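Local coordinates for protein 3-keto-5-aminohexanoate cleavage enzyme (Ralstonia eutropha, PDB 3C6C) that probably cleaves a beta-keto acid such as 3-keto-5-aminohexanoate, using a divalent metal ion held in a TIM beta/alpha-barrel, at residues E269-L274 / G283-R288; A29-A34 / P41-T46. All blocks are in the same frame, centred on the assembly; numbering follows the deposited sequence. Where two conformers were deposited one is given.

Both contacts belong to loops that follow strands at the same end of the barrel: contact 1 after strand 264-266, contact 2 after strand 23-29, strands that pair in parallel. The touching residues of contact 2 are all buried, and a single hydroxyl-to-carbonyl bond joins two parts of one loop, with proline and selenomethionine beside it. Contact 1, partly buried, sets its loop against helix 282-295 by leucine branches packed on each other, a guanidinium and a glutamine, without hydrogen bonds between segments. The two meet directly: E269 N lies 3.0 Å from A29 O, a probable hydrogen bond. Contact 1 reaches the metal through a ligand, segment 29-34 through N33, which bonds to the ligand H68.

Contact 1. Residues E269-L274 / G283-R288; sequences EDNLYL and GQLVER. With NI (nickel (II) ion), chain B.
The amide nitrogen ND2 of N271, with L285 CD2 packed against it, is gripped by two acceptors: it donates to O of Y273 at 2.8 Å and to OE1 of Q250. The other end of the amide, OD1, accepts from the backbone N of Y273 at 3.1 Å, and the donor sits well above the carbonyl plane, 63° out of it. This is an Asx turn, and asparagine suits it because one amide can both accept from and donate to the bend of the loop. With CG anti to the backbone N (chi1 168°), the amide reaches forward to the backbone of Y273.

Across the contact the branched tip of L285 reaches out from the helix. Its CD2 rests 3.9 Å from ND2 of N271, while CD1 approaches O of N271; Q250 and M251 of helix 250-260 help to enclose it. L274 also touches L285, and crosses Q284 at about a right angle, with CD1 on CB and CD2 4.0 Å from OE1. Further along, L274 lies over R288: in the conformer described, CD1 stands 3.8 Å above the guanidinium plane, over its centre. NH1 is near O of L274, but the angle is too poor for a hydrogen bond. R288 also packs on H295 of the second subunit.

At the beginning of the loop, E269 stretches an extended side chain to the nickel ion, which OE2 binds at 2.2 Å. H66, H68 and three waters complete six ligands. D270 follows with a salt bridge to R265.

The loop thus leaves the metal through acidic residues, satisfies the N271 amide partly within the turn and partly from Q250, and meets the helix by leucine branches laid on each other, on a flat guanidinium and on a glutamine, contacts that ask for close fit rather than directed bonds.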
loop_
_atom_site.group_PDB
_atom_site.type_symbol
_atom_site.label_atom_id
_atom_site.label_comp_id
_atom_site.label_asym_id
_atom_site.label_seq_id
_atom_site.Cartn_x
_atom_site.Cartn_y
_atom_site.Cartn_z
ATOM N N GLU A 269 0.537 -10.764 29.126
ATOM C CA GLU A 269 -0.795 -10.220 28.876
ATOM C C GLU A 269 -1.285 -10.649 27.492
ATOM O O GLU A 269 -2.478 -10.882 27.267
ATOM C CB GLU A 269 -0.811 -8.682 28.991
ATOM C CG GLU A 269 -2.120 -8.065 28.547
ATOM C CD GLU A 269 -2.302 -6.642 29.056
ATOM O OE1 GLU A 269 -1.571 -6.208 29.970
ATOM O OE2 GLU A 269 -3.182 -5.954 28.522
ATOM N N ASP A 270 -0.340 -10.779 26.568
ATOM C CA ASP A 270 -0.630 -10.945 25.134
ATOM C C ASP A 270 -0.332 -12.337 24.568
ATOM O O ASP A 270 -0.855 -12.708 23.532
ATOM C CB ASP A 270 0.159 -9.935 24.297
ATOM C CG ASP A 270 -0.118 -8.509 24.670
ATOM O OD1 ASP A 270 -1.262 -8.204 25.103
ATOM O OD2 ASP A 270 0.822 -7.677 24.518
ATOM N N ASN A 271 0.523 -13.069 25.263
ATOM C CA ASN A 271 1.023 -14.355 24.816
ATOM C C ASN A 271 1.665 -15.104 25.954
ATOM O O ASN A 271 2.543 -14.570 26.613
ATOM C CB ASN A 271 2.085 -14.138 23.723
ATOM C CG ASN A 271 2.855 -15.404 23.410
ATOM O OD1 ASN A 271 2.265 -16.479 23.230
ATOM N ND2 ASN A 271 4.156 -15.283 23.328
ATOM N N LEU A 272 1.225 -16.344 26.183
ATOM C CA LEU A 272 1.790 -17.159 27.263
ATOM C C LEU A 272 3.027 -17.996 26.902
ATOM O O LEU A 272 3.699 -18.542 27.784
ATOM C CB LEU A 272 0.713 -18.101 27.815
ATOM C CG LEU A 272 -0.540 -17.460 28.428
ATOM C CD1 LEU A 272 -1.389 -18.583 29.066
ATOM C CD2 LEU A 272 -0.227 -16.390 29.456
ATOM N N TYR A 273 3.315 -18.107 25.608
ATOM C CA TYR A 273 4.252 -19.121 25.100
ATOM C C TYR A 273 5.546 -18.601 24.488
ATOM O O TYR A 273 5.562 -17.687 23.666
ATOM C CB TYR A 273 3.551 -20.015 24.066
ATOM C CG TYR A 273 2.379 -20.764 24.631
ATOM C CD1 TYR A 273 2.563 -21.958 25.308
ATOM C CD2 TYR A 273 1.093 -20.264 24.505
ATOM C CE1 TYR A 273 1.474 -22.647 25.833
ATOM C CE2 TYR A 273 0.013 -20.941 25.022
ATOM C CZ TYR A 273 0.209 -22.127 25.670
ATOM O OH TYR A 273 -0.902 -22.768 26.191
ATOM N N LEU A 274 6.631 -19.260 24.888
ATOM C CA LEU A 274 7.961 -18.923 24.372
ATOM C C LEU A 274 8.045 -19.576 23.008
ATOM O O LEU A 274 8.536 -19.010 22.037
ATOM C CB LEU A 274 9.056 -19.417 25.314
ATOM C CG LEU A 274 10.468 -18.959 24.969
ATOM C CD1 LEU A 274 10.593 -17.440 25.058
ATOM C CD2 LEU A 274 11.484 -19.682 25.874
ATOM N N GLY A 283 10.371 -11.978 31.366
ATOM C CA GLY A 283 11.783 -11.722 31.075
ATOM C C GLY A 283 12.263 -12.364 29.802
ATOM O O GLY A 283 13.010 -11.785 29.009
ATOM N N GLN A 284 11.807 -13.582 29.582
ATOM C CA GLN A 284 12.239 -14.312 28.387
ATOM C C GLN A 284 11.701 -13.634 27.121
ATOM O O GLN A 284 12.361 -13.541 26.101
ATOM C CB GLN A 284 11.779 -15.771 28.468
ATOM C CG GLN A 284 12.588 -16.538 29.447
ATOM C CD GLN A 284 11.985 -17.871 29.828
ATOM O OE1 GLN A 284 10.858 -18.189 29.478
ATOM N NE2 GLN A 284 12.749 -18.647 30.592
ATOM N N LEU A 285 10.484 -13.156 27.210
ATOM C CA LEU A 285 9.823 -12.487 26.072
ATOM C C LEU A 285 10.533 -11.179 25.748
ATOM O O LEU A 285 10.784 -10.862 24.594
ATOM C CB LEU A 285 8.331 -12.267 26.333
ATOM C CG LEU A 285 7.453 -13.518 26.447
ATOM C CD1 LEU A 285 6.002 -13.116 26.806
ATOM C CD2 LEU A 285 7.524 -14.413 25.156
ATOM N N VAL A 286 10.882 -10.434 26.800
ATOM C CA VAL A 286 11.635 -9.194 26.654
ATOM C C VAL A 286 12.996 -9.487 26.033
ATOM O O VAL A 286 13.465 -8.782 25.147
ATOM C CB VAL A 286 11.798 -8.432 28.007
ATOM C CG1 VAL A 286 12.764 -7.256 27.835
ATOM C CG2 VAL A 286 10.422 -7.895 28.545
ATOM N N GLU A 287 13.645 -10.543 26.508
ATOM C CA GLU A 287 14.996 -10.886 26.036
ATOM C C GLU A 287 14.975 -11.215 24.559
ATOM O O GLU A 287 15.824 -10.771 23.771
ATOM C CB GLU A 287 15.553 -12.065 26.825
ATOM C CG GLU A 287 16.876 -12.564 26.320
ATOM C CD GLU A 287 17.364 -13.788 27.112
ATOM O OE1 GLU A 287 16.515 -14.486 27.738
ATOM O OE2 GLU A 287 18.593 -14.039 27.099
ATOM N N ARG A 288 13.941 -11.929 24.153
ATOM C CA ARG A 288 13.804 -12.360 22.746
ATOM C C ARG A 288 13.621 -11.155 21.829
ATOM O O ARG A 288 14.260 -11.043 20.790
ATOM C CB ARG A 288 12.656 -13.368 22.571
ATOM C CG ARG A 288 12.283 -13.693 21.115
ATOM C CD ARG A 288 11.592 -15.067 21.005
ATOM N NE ARG A 288 12.504 -16.056 21.568
ATOM C CZ ARG A 288 12.284 -17.361 21.650
ATOM N NH1 ARG A 288 11.143 -17.887 21.241
ATOM N NH2 ARG A 288 13.221 -18.136 22.174
HETATM NI NI NI B . -3.859 -3.934 29.061
HETATM O O HOH W 1 -5.650 -4.930 28.292
HETATM O O HOH W 2 -5.085 -2.228 29.069
HETATM O O HOH W 3 -3.692 -3.197 26.787
#

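Contact 2. Residues A29-A34 / P41-T46; sequences AVTGNA and PSMPIT. With EDO (1,2-ethanediol), chain F.
One hydrogen bond joins the two segments: the hydroxyl OG1 of T31 donates to the carbonyl O of P44 at 2.7 Å. The donor lies in the carbonyl plane and the C=O...O angle is 150°, so the bond is short and well directed. It depends on the threonine torsion, which sets OG1 anti to the backbone N (chi1 -167°) and points it across the loop. Threonine suits this buried place, since its hydroxyl satisfies a carbonyl while the rest of its small side chain packs on I50.

The remaining contacts are van der Waals. The ring of P44 sits beside the bond, with CG 3.6 Å from O of V30; proline, lacking an N-H, brings no donor here that would need a partner. Selenomethionine M43, labelled with selenium in place of sulfur, bends at chi2 (67°) and sends its terminal methyl to T31. There CE lies 3.5 Å from O of T31 and 3.7 Å from OG1 of the same residue.

Polar bonds to other parts of the fold hold the same carbonyls. O of T31 accepts from R70, and O of V30 from N282. N33 bonds through OD1 to ND1 of H68, a metal ligand, and probably helps to orient that imidazole. At the exposed end, S42 OG shares a 2.6 Å hydrogen bond with O2 of an ethanediol, probably from the crystallisation liquor.

Between strand 23-29 and helix 47-60, this loop lays V30 on A53, T31 on I50 and P44 on both, sets M43 and I45 against R70 of strand 64-70, and ends at T46, the N-cap of that helix.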
loop_
_atom_site.group_PDB
_atom_site.type_symbol
_atom_site.label_atom_id
_atom_site.label_comp_id
_atom_site.label_asym_id
_atom_site.label_seq_id
_atom_site.Cartn_x
_atom_site.Cartn_y
_atom_site.Cartn_z
ATOM N N ALA A 29 3.909 -5.963 28.965
ATOM C CA ALA A 29 2.553 -6.113 29.502
ATOM C C ALA A 29 2.551 -7.399 30.304
ATOM O O ALA A 29 2.450 -8.482 29.764
ATOM C CB ALA A 29 1.506 -6.160 28.370
ATOM N N VAL A 30 2.707 -7.253 31.620
ATOM C CA VAL A 30 3.162 -8.365 32.461
ATOM C C VAL A 30 2.101 -9.420 32.831
ATOM O O VAL A 30 2.462 -10.564 33.152
ATOM C CB VAL A 30 3.895 -7.891 33.743
ATOM C CG1 VAL A 30 5.222 -7.192 33.371
ATOM C CG2 VAL A 30 2.989 -7.005 34.594
ATOM N N THR A 31 0.806 -9.076 32.795
ATOM C CA THR A 31 -0.194 -10.091 33.211
ATOM C C THR A 31 -1.566 -9.983 32.533
ATOM O O THR A 31 -2.174 -10.977 32.181
ATOM C CB THR A 31 -0.328 -10.141 34.778
ATOM O OG1 THR A 31 -1.051 -11.323 35.142
ATOM C CG2 THR A 31 -1.007 -8.881 35.376
ATOM N N GLY A 32 -2.072 -8.764 32.425
ATOM C CA GLY A 32 -3.359 -8.536 31.837
ATOM C C GLY A 32 -4.494 -9.055 32.690
ATOM O O GLY A 32 -4.331 -9.352 33.857
ATOM N N ASN A 33 -5.655 -9.170 32.050
ATOM C CA ASN A 33 -6.865 -9.644 32.751
ATOM C C ASN A 33 -7.603 -10.766 32.007
ATOM O O ASN A 33 -8.686 -11.164 32.399
ATOM C CB ASN A 33 -7.810 -8.491 33.082
ATOM C CG ASN A 33 -7.439 -7.770 34.405
ATOM O OD1 ASN A 33 -7.462 -6.544 34.467
ATOM N ND2 ASN A 33 -7.038 -8.532 35.429
ATOM N N ALA A 34 -7.005 -11.293 30.943
ATOM C CA ALA A 34 -7.535 -12.521 30.318
ATOM C C ALA A 34 -7.525 -13.650 31.360
ATOM O O ALA A 34 -6.681 -13.701 32.234
ATOM C CB ALA A 34 -6.729 -12.906 29.073
ATOM N N PRO A 41 2.923 -22.033 35.133
ATOM C CA PRO A 41 3.322 -22.244 36.526
ATOM C C PRO A 41 3.833 -21.024 37.263
ATOM O O PRO A 41 4.151 -21.104 38.446
ATOM C CB PRO A 41 4.439 -23.279 36.401
ATOM C CG PRO A 41 5.015 -23.021 35.057
ATOM C CD PRO A 41 3.889 -22.619 34.184
ATOM N N SER A 42 3.934 -19.911 36.550
ATOM C CA SER A 42 4.467 -18.667 37.126
ATOM C C SER A 42 3.677 -17.441 36.710
ATOM O O SER A 42 4.185 -16.331 36.723
ATOM C CB SER A 42 5.959 -18.460 36.786
ATOM O OG SER A 42 6.179 -18.395 35.388
HETATM N N MSE A 43 2.413 -17.635 36.385
HETATM C CA MSE A 43 1.555 -16.510 35.996
HETATM C C MSE A 43 1.522 -15.474 37.138
HETATM O O MSE A 43 1.268 -15.867 38.273
HETATM C CB MSE A 43 0.139 -16.973 35.690
HETATM C CG MSE A 43 -0.657 -15.953 34.944
HETATM SE SE MSE A 43 0.029 -15.678 33.133
HETATM C CE MSE A 43 -0.880 -14.128 32.746
ATOM N N PRO A 44 1.787 -14.165 36.853
ATOM C CA PRO A 44 1.716 -13.174 37.954
ATOM C C PRO A 44 0.289 -12.854 38.374
ATOM O O PRO A 44 -0.499 -12.289 37.593
ATOM C CB PRO A 44 2.394 -11.925 37.363
ATOM C CG PRO A 44 3.161 -12.408 36.155
ATOM C CD PRO A 44 2.384 -13.573 35.628
ATOM N N ILE A 45 -0.034 -13.219 39.612
ATOM C CA ILE A 45 -1.404 -13.057 40.117
ATOM C C ILE A 45 -1.524 -12.023 41.232
ATOM O O ILE A 45 -2.371 -11.136 41.182
ATOM C CB ILE A 45 -1.982 -14.388 40.634
ATOM C CG1 ILE A 45 -2.026 -15.456 39.511
ATOM C CG2 ILE A 45 -3.396 -14.183 41.250
ATOM C CD1 ILE A 45 -2.735 -15.059 38.287
ATOM N N THR A 46 -0.710 -12.209 42.260
ATOM C CA THR A 46 -0.695 -11.284 43.435
ATOM C C THR A 46 0.042 -9.995 43.093
ATOM O O THR A 46 0.841 -9.977 42.140
ATOM C CB THR A 46 0.009 -11.898 44.653
ATOM O OG1 THR A 46 1.412 -12.077 44.372
ATOM C CG2 THR A 46 -0.647 -13.236 45.065
HETATM C C1 EDO F . 7.290 -21.359 32.577
HETATM O O1 EDO F . 7.883 -22.673 32.580
HETATM C C2 EDO F . 8.208 -20.364 33.264
HETATM O O2 EDO F . 7.841 -20.258 34.646
#